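Local coordinates for DNA repair and recombination protein RadB (Thermococcus kodakarensis, PDB 2CVH), which probably binds DNA and ATP and takes part in DNA repair and homologous recombination, probably with very weak ATPase activity and without promoting strand exchange, at residues M1-L9 and L36-S44. Residues are numbered along the deposited sequence; the frame is centred on the assembly and turned at random.
Sequences MLSTGTKSL and LALQTGLLS
Thr40 sets OG1 beside its backbone N (chi1 -57°), which leaves CG2 anti to that N and lays the methyl against Leu2 and the Ser3 carbonyl. Thr40 OG1 donates to Leu36 O at 2.9 Å, from above the carbonyl plane. Leu2 brings both methyls to the helix: CD1 lies 3.6 Å from Thr40 CG2, and CD2 lies 3.6 Å from Ser44 CB. On Thr4, CG2 sits anti to the carbonyl carbon and rests 3.6 Å from Leu36 CD2. Leu36 CD2 also meets Leu9 CD1, more loosely, at 4.1 Å. Leu43 CD1 presses on Gly5 CA at 3.4 Å, a tight fit where a side chain on Gly5 would clash. The loop is shaped by two successive ST turns. Ser3 OG accepts from Gly5 N (3.0 Å), and Thr4 OG1 accepts from Thr6 N; both hydroxyls also bond Asp10. An alanine in place of Thr40 would probably leave a gap beside Leu2 and deprive Leu36 O of its side-chain donor. Phe17 and Leu108 also touch Thr40, and Ile216 of strand 215-218 touches Leu9 and Leu36. The N-terminal segment thus packs along helix 33-44, whose first residues complete the predicted ATP-binding P-loop (Walker A) in the strand-loop-helix unit of the RecA-like ATPase fold.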
loop_
_atom_site.group_PDB
_atom_site.type_symbol
_atom_site.label_atom_id
_atom_site.label_comp_id
_atom_site.label_asym_id
_atom_site.label_seq_id
_atom_site.Cartn_x
_atom_site.Cartn_y
_atom_site.Cartn_z
ATOM N N MET A 1 13.003 6.424 -6.226
ATOM C CA MET A 1 11.662 5.783 -6.350
ATOM C C MET A 1 11.786 4.261 -6.300
ATOM O O MET A 1 12.733 3.674 -6.846
ATOM C CB MET A 1 11.001 6.174 -7.675
ATOM C CG MET A 1 10.939 7.667 -7.930
ATOM S SD MET A 1 10.094 8.492 -6.594
ATOM C CE MET A 1 8.804 9.338 -7.475
ATOM N N LEU A 2 10.808 3.623 -5.671
ATOM C CA LEU A 2 10.776 2.178 -5.561
ATOM C C LEU A 2 9.888 1.640 -6.704
ATOM O O LEU A 2 8.675 1.748 -6.625
ATOM C CB LEU A 2 10.178 1.833 -4.205
ATOM C CG LEU A 2 10.776 0.631 -3.506
ATOM C CD1 LEU A 2 9.849 0.208 -2.390
ATOM C CD2 LEU A 2 10.921 -0.492 -4.495
ATOM N N SER A 3 10.479 1.083 -7.762
ATOM C CA SER A 3 9.713 0.572 -8.909
ATOM C C SER A 3 8.609 -0.433 -8.593
ATOM O O SER A 3 8.711 -1.212 -7.639
ATOM C CB SER A 3 10.652 0.002 -9.973
ATOM O OG SER A 3 9.921 -0.623 -11.026
ATOM N N THR A 4 7.528 -0.368 -9.380
ATOM C CA THR A 4 6.355 -1.262 -9.254
ATOM C C THR A 4 6.532 -2.464 -10.188
ATOM O O THR A 4 5.733 -3.394 -10.172
ATOM C CB THR A 4 5.006 -0.582 -9.690
ATOM O OG1 THR A 4 5.100 -0.158 -11.056
ATOM C CG2 THR A 4 4.676 0.610 -8.828
ATOM N N GLY A 5 7.571 -2.419 -11.012
ATOM C CA GLY A 5 7.825 -3.509 -11.928
ATOM C C GLY A 5 6.885 -3.433 -13.105
ATOM O O GLY A 5 6.859 -4.337 -13.933
ATOM N N THR A 6 6.177 -2.310 -13.207
ATOM C CA THR A 6 5.218 -2.063 -14.278
ATOM C C THR A 6 5.538 -0.713 -14.939
ATOM O O THR A 6 5.621 0.338 -14.271
ATOM C CB THR A 6 3.814 -2.039 -13.702
ATOM O OG1 THR A 6 3.652 -3.181 -12.850
ATOM C CG2 THR A 6 2.790 -2.098 -14.791
ATOM N N LYS A 7 5.744 -0.757 -16.249
ATOM C CA LYS A 7 6.081 0.419 -17.044
ATOM C C LYS A 7 5.038 1.552 -16.918
ATOM O O LYS A 7 5.386 2.713 -16.780
ATOM C CB LYS A 7 6.242 -0.030 -18.495
ATOM C CG LYS A 7 7.229 0.730 -19.312
ATOM C CD LYS A 7 6.605 1.905 -20.017
ATOM C CE LYS A 7 7.649 2.666 -20.825
ATOM N NZ LYS A 7 7.022 3.830 -21.506
ATOM N N SER A 8 3.762 1.209 -16.928
ATOM C CA SER A 8 2.734 2.221 -16.840
ATOM C C SER A 8 2.639 2.843 -15.464
ATOM O O SER A 8 2.517 4.057 -15.341
ATOM C CB SER A 8 1.366 1.661 -17.266
ATOM O OG SER A 8 0.911 0.599 -16.438
ATOM N N LEU A 9 2.623 2.003 -14.433
ATOM C CA LEU A 9 2.528 2.469 -13.055
ATOM C C LEU A 9 3.739 3.343 -12.690
ATOM O O LEU A 9 3.598 4.334 -12.000
ATOM C CB LEU A 9 2.352 1.275 -12.092
ATOM C CG LEU A 9 0.999 0.535 -12.131
ATOM C CD1 LEU A 9 0.994 -0.752 -11.318
ATOM C CD2 LEU A 9 -0.086 1.448 -11.579
ATOM N N LEU A 36 0.155 -5.250 -5.866
ATOM C CA LEU A 36 1.065 -4.146 -6.172
ATOM C C LEU A 36 2.096 -4.061 -5.034
ATOM O O LEU A 36 3.306 -3.935 -5.271
ATOM C CB LEU A 36 0.287 -2.829 -6.257
ATOM C CG LEU A 36 0.710 -1.718 -7.227
ATOM C CD1 LEU A 36 0.289 -0.373 -6.624
ATOM C CD2 LEU A 36 2.205 -1.726 -7.532
ATOM N N ALA A 37 1.601 -4.122 -3.805
ATOM C CA ALA A 37 2.459 -4.072 -2.627
ATOM C C ALA A 37 3.484 -5.208 -2.672
ATOM O O ALA A 37 4.695 -4.963 -2.535
ATOM C CB ALA A 37 1.607 -4.174 -1.359
ATOM N N LEU A 38 2.993 -6.427 -2.922
ATOM C CA LEU A 38 3.833 -7.629 -3.008
ATOM C C LEU A 38 4.921 -7.491 -4.066
ATOM O O LEU A 38 6.085 -7.811 -3.820
ATOM C CB LEU A 38 2.984 -8.876 -3.335
ATOM C CG LEU A 38 2.335 -9.830 -2.314
ATOM C CD1 LEU A 38 1.653 -11.016 -3.036
ATOM C CD2 LEU A 38 3.379 -10.388 -1.378
ATOM N N GLN A 39 4.537 -7.001 -5.242
ATOM C CA GLN A 39 5.458 -6.833 -6.339
ATOM C C GLN A 39 6.500 -5.764 -6.102
ATOM O O GLN A 39 7.665 -5.938 -6.476
ATOM C CB GLN A 39 4.688 -6.544 -7.622
ATOM C CG GLN A 39 5.560 -6.347 -8.854
ATOM C CD GLN A 39 4.818 -6.689 -10.143
ATOM O OE1 GLN A 39 4.861 -5.948 -11.132
ATOM N NE2 GLN A 39 4.161 -7.839 -10.144
ATOM N N THR A 40 6.086 -4.641 -5.528
ATOM C CA THR A 40 7.037 -3.574 -5.243
ATOM C C THR A 40 8.055 -4.113 -4.219
ATOM O O THR A 40 9.255 -4.016 -4.431
ATOM C CB THR A 40 6.317 -2.323 -4.702
ATOM O OG1 THR A 40 5.330 -1.919 -5.656
ATOM C CG2 THR A 40 7.305 -1.168 -4.487
ATOM N N GLY A 41 7.555 -4.745 -3.157
ATOM C CA GLY A 41 8.426 -5.323 -2.145
ATOM C C GLY A 41 9.355 -6.373 -2.738
ATOM O O GLY A 41 10.574 -6.322 -2.577
ATOM N N LEU A 42 8.781 -7.292 -3.497
ATOM C CA LEU A 42 9.550 -8.349 -4.132
ATOM C C LEU A 42 10.729 -7.834 -4.979
ATOM O O LEU A 42 11.866 -8.284 -4.824
ATOM C CB LEU A 42 8.594 -9.227 -4.955
ATOM C CG LEU A 42 8.985 -10.517 -5.693
ATOM C CD1 LEU A 42 9.185 -10.238 -7.149
ATOM C CD2 LEU A 42 10.206 -11.204 -5.050
ATOM N N LEU A 43 10.481 -6.847 -5.828
ATOM C CA LEU A 43 11.523 -6.311 -6.699
ATOM C C LEU A 43 12.507 -5.335 -6.035
ATOM O O LEU A 43 13.548 -5.029 -6.621
ATOM C CB LEU A 43 10.871 -5.671 -7.935
ATOM C CG LEU A 43 9.875 -6.574 -8.676
ATOM C CD1 LEU A 43 9.255 -5.815 -9.813
ATOM C CD2 LEU A 43 10.590 -7.817 -9.221
ATOM N N SER A 44 12.189 -4.831 -4.839
ATOM C CA SER A 44 13.105 -3.922 -4.138
ATOM C C SER A 44 14.404 -4.658 -3.761
ATOM O O SER A 44 15.490 -4.076 -3.802
ATOM C CB SER A 44 12.457 -3.305 -2.888
ATOM O OG SER A 44 12.256 -4.240 -1.848
#